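Local coordinates for protein acetylserotonin O-methyltransferase (Homo sapiens, PDB 4A6D) that catalyses the last step of melatonin synthesis, transferring a methyl group from S-adenosyl-L-methionine to N-acetylserotonin, and works as a homodimer, at residues G18-E30 and C103-R115. Residues are numbered along the deposited sequence; the frame is centred on the assembly and turned at random.
Sequences GFMVSQVLFAACE and CSMLKYMGRTSYR. With SO4 (sulfate ion), chain F.
Phe26 enters helix 103-115 as a knob into the hole formed by Leu106, Met109, Gly110 and Tyr114. One face of its ring lies over the backbone of that helix, with CD2 3.3 Å from Gly110 CA and CD1 3.3 Å from Leu106 O, while CZ rests on CB of Met109. The lack of a side chain at Gly110 permits this close approach, and the segment axes come within 8.7 Å, their directions 121° apart. Alongside, Leu106 CD1 touches both Cys29 SG, at 3.7 Å, and CG of Leu25.

Gln23 lies over one face of the Tyr114 ring. The bend of its chain at chi2 (-73°) lays CG and NE2 across that face: NE2 stands 3.2 Å above the ring centre, the amide turned 77° from the ring plane, and CG adds a CH-pi contact. The Tyr114 hydroxyl reaches on to CD1 of Phe19.

Arg111, extended from CG to NE, presents NE and NH2 side-on to a single oxygen, Glu30 OE1, in a salt bridge with each nitrogen 2.8 Å away. Its NH1 makes weak bonds to a sulfate, probably from the crystallisation liquor, which it shares with Lys107, whose NZ lies 3.2 Å from sulfate O1.

The contact joins helix 7-31 of the dimerisation domain to helix 103-117, whose far flank packs on helix 150-161 and whose Met109 side chain comes within about 7 Å of that of the substrate-binding Gln306. Leu94 of helix 88-94 closes the leucine-cysteine end, and the second subunit supplies Arg125 to Glu30 OE2 and packs Trp117 against Tyr114.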
ATOM      1  N   GLY A  18      -3.237   2.126  -3.033  1.00 61.43           N
ATOM      2  CA  GLY A  18      -3.366   1.005  -2.102  1.00 60.08           C
ATOM      3  C   GLY A  18      -2.523   1.130  -0.855  1.00 63.71           C
ATOM      4  O   GLY A  18      -2.996   0.845   0.250  1.00 63.68           O
ATOM      5  N   PHE A  19      -1.279   1.611  -1.015  1.00 59.90           N
ATOM      6  CA  PHE A  19      -0.385   1.815   0.107  1.00 59.07           C
ATOM      7  C   PHE A  19      -0.954   2.805   1.152  1.00 64.73           C
ATOM      8  O   PHE A  19      -0.759   2.587   2.350  1.00 66.99           O
ATOM      9  CB  PHE A  19       1.009   2.186  -0.388  1.00 61.03           C
ATOM     10  CG  PHE A  19       1.180   3.625  -0.816  1.00 62.33           C
ATOM     11  CD1 PHE A  19       1.533   4.603   0.107  1.00 63.46           C
ATOM     12  CD2 PHE A  19       1.032   3.992  -2.148  1.00 62.71           C
ATOM     13  CE1 PHE A  19       1.676   5.929  -0.286  1.00 65.54           C
ATOM     14  CE2 PHE A  19       1.187   5.315  -2.537  1.00 65.93           C
ATOM     15  CZ  PHE A  19       1.512   6.277  -1.607  1.00 64.69           C
ATOM     16  N   MET A  20      -1.705   3.841   0.699  1.00 59.05           N
ATOM     17  CA  MET A  20      -2.346   4.843   1.559  1.00 59.30           C
ATOM     18  C   MET A  20      -3.471   4.234   2.401  1.00 65.46           C
ATOM     19  O   MET A  20      -3.591   4.533   3.593  1.00 65.65           O
ATOM     20  CB  MET A  20      -2.888   5.998   0.722  1.00 61.04           C
ATOM     21  CG  MET A  20      -1.811   6.687  -0.076  1.00 64.64           C
ATOM     22  SD  MET A  20      -2.270   8.308  -0.698  1.00 70.32           S
ATOM     23  CE  MET A  20      -2.715   7.890  -2.320  1.00 65.58           C
ATOM     24  N   VAL A  21      -4.281   3.356   1.770  1.00 61.48           N
ATOM     25  CA  VAL A  21      -5.390   2.654   2.397  1.00 61.11           C
ATOM     26  C   VAL A  21      -4.847   1.662   3.447  1.00 67.08           C
ATOM     27  O   VAL A  21      -5.437   1.561   4.525  1.00 69.38           O
ATOM     28  CB  VAL A  21      -6.270   1.981   1.325  1.00 63.75           C
ATOM     29  CG1 VAL A  21      -7.257   0.976   1.939  1.00 64.35           C
ATOM     30  CG2 VAL A  21      -6.996   3.012   0.490  1.00 62.55           C
ATOM     31  N   SER A  22      -3.708   0.977   3.158  1.00 61.63           N
ATOM     32  CA  SER A  22      -3.064   0.050   4.106  1.00 60.90           C
ATOM     33  C   SER A  22      -2.616   0.818   5.329  1.00 67.22           C
ATOM     34  O   SER A  22      -2.981   0.442   6.435  1.00 69.16           O
ATOM     35  CB  SER A  22      -1.873  -0.683   3.478  1.00 60.21           C
ATOM     36  OG  SER A  22      -2.301  -1.519   2.415  1.00 63.70           O
ATOM     37  N   GLN A  23      -1.891   1.936   5.129  1.00 62.96           N
ATOM     38  CA  GLN A  23      -1.430   2.779   6.225  1.00 62.92           C
ATOM     39  C   GLN A  23      -2.528   3.424   7.052  1.00 68.66           C
ATOM     40  O   GLN A  23      -2.342   3.568   8.246  1.00 70.44           O
ATOM     41  CB  GLN A  23      -0.363   3.766   5.787  1.00 63.73           C
ATOM     42  CG  GLN A  23       0.986   3.095   5.608  1.00 66.20           C
ATOM     43  CD  GLN A  23       1.659   2.708   6.906  1.00 81.26           C
ATOM     44  OE1 GLN A  23       1.392   3.246   7.988  1.00 77.40           O
ATOM     45  NE2 GLN A  23       2.586   1.784   6.817  1.00 73.18           N
ATOM     46  N   VAL A  24      -3.685   3.770   6.449  1.00 65.09           N
ATOM     47  CA  VAL A  24      -4.845   4.301   7.185  1.00 65.41           C
ATOM     48  C   VAL A  24      -5.318   3.237   8.185  1.00 71.37           C
ATOM     49  O   VAL A  24      -5.491   3.553   9.363  1.00 72.42           O
ATOM     50  CB  VAL A  24      -5.977   4.766   6.235  1.00 67.47           C
ATOM     51  CG1 VAL A  24      -7.337   4.800   6.936  1.00 68.49           C
ATOM     52  CG2 VAL A  24      -5.645   6.120   5.639  1.00 66.21           C
ATOM     53  N   LEU A  25      -5.464   1.966   7.713  1.00 67.63           N
ATOM     54  CA  LEU A  25      -5.867   0.825   8.526  1.00 67.66           C
ATOM     55  C   LEU A  25      -4.845   0.562   9.639  1.00 73.69           C
ATOM     56  O   LEU A  25      -5.245   0.408  10.787  1.00 75.49           O
ATOM     57  CB  LEU A  25      -6.028  -0.427   7.644  1.00 65.86           C
ATOM     58  CG  LEU A  25      -6.308  -1.780   8.352  1.00 68.00           C
ATOM     59  CD1 LEU A  25      -7.623  -1.740   9.110  1.00 68.70           C
ATOM     60  CD2 LEU A  25      -6.352  -2.920   7.346  1.00 65.87           C
ATOM     61  N   PHE A  26      -3.534   0.540   9.295  1.00 69.48           N
ATOM     62  CA  PHE A  26      -2.421   0.297  10.217  1.00 69.46           C
ATOM     63  C   PHE A  26      -2.346   1.372  11.297  1.00 77.27           C
ATOM     64  O   PHE A  26      -2.194   1.035  12.471  1.00 79.29           O
ATOM     65  CB  PHE A  26      -1.071   0.204   9.457  1.00 69.48           C
ATOM     66  CG  PHE A  26      -0.919  -0.873   8.387  1.00 68.11           C
ATOM     67  CD1 PHE A  26      -1.736  -2.004   8.383  1.00 68.33           C
ATOM     68  CD2 PHE A  26       0.047  -0.755   7.390  1.00 67.96           C
ATOM     69  CE1 PHE A  26      -1.600  -2.991   7.394  1.00 67.29           C
ATOM     70  CE2 PHE A  26       0.196  -1.746   6.414  1.00 68.36           C
ATOM     71  CZ  PHE A  26      -0.624  -2.861   6.423  1.00 65.26           C
ATOM     72  N   ALA A  27      -2.470   2.663  10.902  1.00 75.10           N
ATOM     73  CA  ALA A  27      -2.413   3.812  11.809  1.00 76.57           C
ATOM     74  C   ALA A  27      -3.633   3.873  12.700  1.00 81.94           C
ATOM     75  O   ALA A  27      -3.501   4.213  13.866  1.00 84.01           O
ATOM     76  CB  ALA A  27      -2.259   5.106  11.031  1.00 77.08           C
ATOM     77  N   ALA A  28      -4.811   3.518  12.174  1.00 78.29           N
ATOM     78  CA  ALA A  28      -6.037   3.469  12.963  1.00 80.23           C
ATOM     79  C   ALA A  28      -5.870   2.393  14.052  1.00 85.09           C
ATOM     80  O   ALA A  28      -6.313   2.610  15.181  1.00 87.00           O
ATOM     81  CB  ALA A  28      -7.222   3.135  12.075  1.00 80.06           C
ATOM     82  N   CYS A  29      -5.182   1.261  13.720  1.00 79.84           N
ATOM     83  CA  CYS A  29      -4.877   0.159  14.649  1.00 79.99           C
ATOM     84  C   CYS A  29      -3.845   0.619  15.681  1.00 84.01           C
ATOM     85  O   CYS A  29      -4.091   0.472  16.878  1.00 86.40           O
ATOM     86  CB  CYS A  29      -4.406  -1.089  13.906  1.00 78.10           C
ATOM     87  SG  CYS A  29      -5.746  -2.102  13.235  1.00 81.43           S
ATOM     88  N   GLU A  30      -2.714   1.209  15.219  1.00 78.20           N
ATOM     89  CA  GLU A  30      -1.654   1.738  16.077  1.00 79.66           C
ATOM     90  C   GLU A  30      -2.194   2.812  17.062  1.00 84.41           C
ATOM     91  O   GLU A  30      -1.771   2.841  18.215  1.00 85.36           O
ATOM     92  CB  GLU A  30      -0.456   2.257  15.232  1.00 80.47           C
ATOM     93  CG  GLU A  30       0.555   3.108  16.018  1.00100.23           C
ATOM     94  CD  GLU A  30       2.041   3.064  15.689  1.00123.30           C
ATOM     95  OE1 GLU A  30       2.528   2.018  15.206  1.00122.89           O
ATOM     96  OE2 GLU A  30       2.733   4.067  15.980  1.00116.22           O
ATOM     97  N   CYS A 103      -5.526  -7.134  14.885  1.00 86.26           N
ATOM     98  CA  CYS A 103      -4.754  -5.965  15.344  1.00 87.60           C
ATOM     99  C   CYS A 103      -3.255  -6.067  15.247  1.00 88.57           C
ATOM    100  O   CYS A 103      -2.634  -5.226  14.597  1.00 88.03           O
ATOM    101  CB  CYS A 103      -5.155  -5.605  16.767  1.00 91.78           C
ATOM    102  SG  CYS A 103      -6.592  -4.532  16.880  1.00 98.11           S
ATOM    103  N   SER A 104      -2.668  -7.021  16.006  1.00 83.58           N
ATOM    104  CA  SER A 104      -1.228  -7.243  16.128  1.00 81.54           C
ATOM    105  C   SER A 104      -0.539  -7.577  14.816  1.00 81.65           C
ATOM    106  O   SER A 104       0.599  -7.160  14.623  1.00 82.14           O
ATOM    107  CB  SER A 104      -0.922  -8.232  17.244  1.00 85.39           C
ATOM    108  OG  SER A 104      -1.281  -7.644  18.485  1.00 93.27           O
ATOM    109  N   MET A 105      -1.238  -8.291  13.914  1.00 76.34           N
ATOM    110  CA  MET A 105      -0.716  -8.632  12.592  0.60 73.72           C
ATOM    111  C   MET A 105      -0.685  -7.370  11.734  1.00 76.74           C
ATOM    112  O   MET A 105       0.316  -7.126  11.057  1.00 76.68           O
ATOM    113  CB  MET A 105      -1.549  -9.750  11.926  0.60 75.16           C
ATOM    114  CG  MET A 105      -0.975 -10.232  10.595  0.60 77.07           C
ATOM    115  SD  MET A 105       0.695 -10.906  10.750  0.60 80.50           S
ATOM    116  CE  MET A 105       1.329 -10.612   9.131  0.60 75.79           C
ATOM    117  N   LEU A 106      -1.760  -6.554  11.787  1.00 70.80           N
ATOM    118  CA  LEU A 106      -1.880  -5.301  11.050  1.00 69.25           C
ATOM    119  C   LEU A 106      -0.788  -4.317  11.456  1.00 74.03           C
ATOM    120  O   LEU A 106      -0.061  -3.842  10.587  1.00 71.72           O
ATOM    121  CB  LEU A 106      -3.279  -4.718  11.197  1.00 69.51           C
ATOM    122  CG  LEU A 106      -4.399  -5.548  10.578  1.00 72.61           C
ATOM    123  CD1 LEU A 106      -5.715  -4.867  10.764  1.00 74.34           C
ATOM    124  CD2 LEU A 106      -4.160  -5.798   9.108  1.00 70.53           C
ATOM    125  N   LYS A 107      -0.576  -4.140  12.772  1.00 73.99           N
ATOM    126  CA  LYS A 107       0.499  -3.326  13.329  1.00 75.28           C
ATOM    127  C   LYS A 107       1.860  -3.884  12.870  1.00 78.61           C
ATOM    128  O   LYS A 107       2.728  -3.103  12.506  1.00 78.02           O
ATOM    129  CB  LYS A 107       0.424  -3.330  14.857  1.00 80.33           C
ATOM    130  CG  LYS A 107      -0.724  -2.524  15.446  1.00 88.70           C
ATOM    131  CD  LYS A 107      -0.866  -2.867  16.917  1.00 98.69           C
ATOM    132  CE  LYS A 107      -1.821  -1.960  17.631  1.00109.68           C
ATOM    133  NZ  LYS A 107      -1.784  -2.205  19.091  1.00118.86           N
ATOM    134  N   TYR A 108       2.031  -5.226  12.835  1.00 74.59           N
ATOM    135  CA  TYR A 108       3.292  -5.833  12.383  1.00 73.83           C
ATOM    136  C   TYR A 108       3.547  -5.578  10.893  1.00 74.39           C
ATOM    137  O   TYR A 108       4.677  -5.253  10.534  1.00 72.03           O
ATOM    138  CB  TYR A 108       3.360  -7.336  12.716  1.00 75.11           C
ATOM    139  CG  TYR A 108       4.621  -8.015  12.225  1.00 78.19           C
ATOM    140  CD1 TYR A 108       5.782  -8.021  12.997  1.00 82.00           C
ATOM    141  CD2 TYR A 108       4.661  -8.642  10.980  1.00 77.77           C
ATOM    142  CE1 TYR A 108       6.945  -8.653  12.551  1.00 83.15           C
ATOM    143  CE2 TYR A 108       5.819  -9.274  10.523  1.00 78.33           C
ATOM    144  CZ  TYR A 108       6.958  -9.274  11.310  1.00 88.17           C
ATOM    145  OH  TYR A 108       8.104  -9.879  10.849  1.00 92.88           O
ATOM    146  N   MET A 109       2.511  -5.775  10.030  1.00 70.58           N
ATOM    147  CA  MET A 109       2.577  -5.514   8.576  1.00 70.05           C
ATOM    148  C   MET A 109       2.984  -4.026   8.346  1.00 73.09           C
ATOM    149  O   MET A 109       3.841  -3.720   7.508  1.00 70.84           O
ATOM    150  CB  MET A 109       1.213  -5.767   7.894  1.00 71.73           C
ATOM    151  CG  MET A 109       0.831  -7.222   7.757  1.00 75.90           C
ATOM    152  SD  MET A 109      -0.554  -7.388   6.600  1.00 81.47           S
ATOM    153  CE  MET A 109      -1.209  -8.805   7.106  1.00 78.57           C
ATOM    154  N   GLY A 110       2.399  -3.146   9.151  1.00 70.79           N
ATOM    155  CA  GLY A 110       2.659  -1.718   9.105  1.00 72.52           C
ATOM    156  C   GLY A 110       4.061  -1.319   9.486  1.00 79.35           C
ATOM    157  O   GLY A 110       4.665  -0.499   8.803  1.00 81.30           O
ATOM    158  N   ARG A 111       4.589  -1.912  10.557  1.00 77.15           N
ATOM    159  CA  ARG A 111       5.918  -1.623  11.111  1.00 78.02           C
ATOM    160  C   ARG A 111       7.082  -2.339  10.416  1.00 83.41           C
ATOM    161  O   ARG A 111       8.166  -1.778  10.352  1.00 87.24           O
ATOM    162  CB  ARG A 111       5.943  -1.884  12.641  1.00 77.47           C
ATOM    163  CG  ARG A 111       5.077  -0.902  13.449  1.00 92.58           C
ATOM    164  CD  ARG A 111       4.640  -1.417  14.817  1.00104.11           C
ATOM    165  NE  ARG A 111       3.536  -0.614  15.362  1.00117.87           N
ATOM    166  CZ  ARG A 111       2.828  -0.930  16.444  1.00134.82           C
ATOM    167  NH1 ARG A 111       3.092  -2.041  17.119  1.00124.00           N
ATOM    168  NH2 ARG A 111       1.845  -0.137  16.857  1.00121.99           N
ATOM    169  N   THR A 112       6.900  -3.578   9.943  1.00 77.66           N
ATOM    170  CA  THR A 112       8.007  -4.322   9.338  1.00 76.42           C
ATOM    171  C   THR A 112       7.863  -4.575   7.837  1.00 75.30           C
ATOM    172  O   THR A 112       8.702  -4.111   7.071  1.00 76.49           O
ATOM    173  CB  THR A 112       8.276  -5.629  10.108  1.00 87.11           C
ATOM    174  OG1 THR A 112       7.085  -6.403  10.036  1.00 96.38           O
ATOM    175  CG2 THR A 112       8.623  -5.393  11.548  1.00 81.61           C
ATOM    176  N   SER A 113       6.852  -5.340   7.427  1.00 67.64           N
ATOM    177  CA  SER A 113       6.613  -5.709   6.022  1.00 65.87           C
ATOM    178  C   SER A 113       6.553  -4.506   5.095  1.00 70.87           C
ATOM    179  O   SER A 113       7.145  -4.541   4.017  1.00 70.92           O
ATOM    180  CB  SER A 113       5.324  -6.519   5.887  1.00 66.06           C
ATOM    181  OG  SER A 113       5.207  -7.457   6.943  1.00 79.84           O
ATOM    182  N   TYR A 114       5.823  -3.449   5.507  1.00 68.34           N
ATOM    183  CA  TYR A 114       5.649  -2.205   4.742  1.00 67.92           C
ATOM    184  C   TYR A 114       6.999  -1.592   4.422  1.00 74.93           C
ATOM    185  O   TYR A 114       7.250  -1.242   3.269  1.00 75.37           O
ATOM    186  CB  TYR A 114       4.730  -1.225   5.494  1.00 68.14           C
ATOM    187  CG  TYR A 114       4.424   0.033   4.723  1.00 69.75           C
ATOM    188  CD1 TYR A 114       5.285   1.137   4.774  1.00 70.75           C
ATOM    189  CD2 TYR A 114       3.263   0.146   3.967  1.00 70.48           C
ATOM    190  CE1 TYR A 114       5.009   2.301   4.064  1.00 71.05           C
ATOM    191  CE2 TYR A 114       2.966   1.319   3.268  1.00 70.45           C
ATOM    192  CZ  TYR A 114       3.852   2.387   3.303  1.00 72.67           C
ATOM    193  OH  TYR A 114       3.562   3.552   2.627  1.00 69.29           O
ATOM    194  N   ARG A 115       7.873  -1.491   5.436  1.00 74.21           N
ATOM    195  CA  ARG A 115       9.238  -0.967   5.309  1.00 76.09           C
ATOM    196  C   ARG A 115      10.001  -1.806   4.267  1.00 80.04           C
ATOM    197  O   ARG A 115      10.396  -1.264   3.239  1.00 79.41           O
ATOM    198  CB  ARG A 115       9.952  -0.987   6.671  1.00 78.89           C
ATOM    199  CG  ARG A 115       9.811   0.318   7.446  1.00 93.17           C
ATOM    200  CD  ARG A 115      11.053   0.691   8.258  1.00114.07           C
ATOM    201  NE  ARG A 115      12.279   0.877   7.457  1.00127.84           N
ATOM    202  CZ  ARG A 115      12.576   1.958   6.734  1.00137.26           C
ATOM    203  NH1 ARG A 115      11.725   2.978   6.663  1.00115.29           N
ATOM    204  NH2 ARG A 115      13.720   2.018   6.059  1.00121.88           N
TER
HETATM  205  S   SO4 F1352       1.682  -3.089  20.479  1.00174.94           S
HETATM  206  O1  SO4 F1352       1.282  -1.772  19.951  1.00179.47           O
HETATM  207  O2  SO4 F1352       3.123  -3.269  20.284  1.00179.14           O
HETATM  208  O3  SO4 F1352       1.366  -3.151  21.905  1.00183.61           O
HETATM  209  O4  SO4 F1352       0.952  -4.168  19.778  1.00177.82           O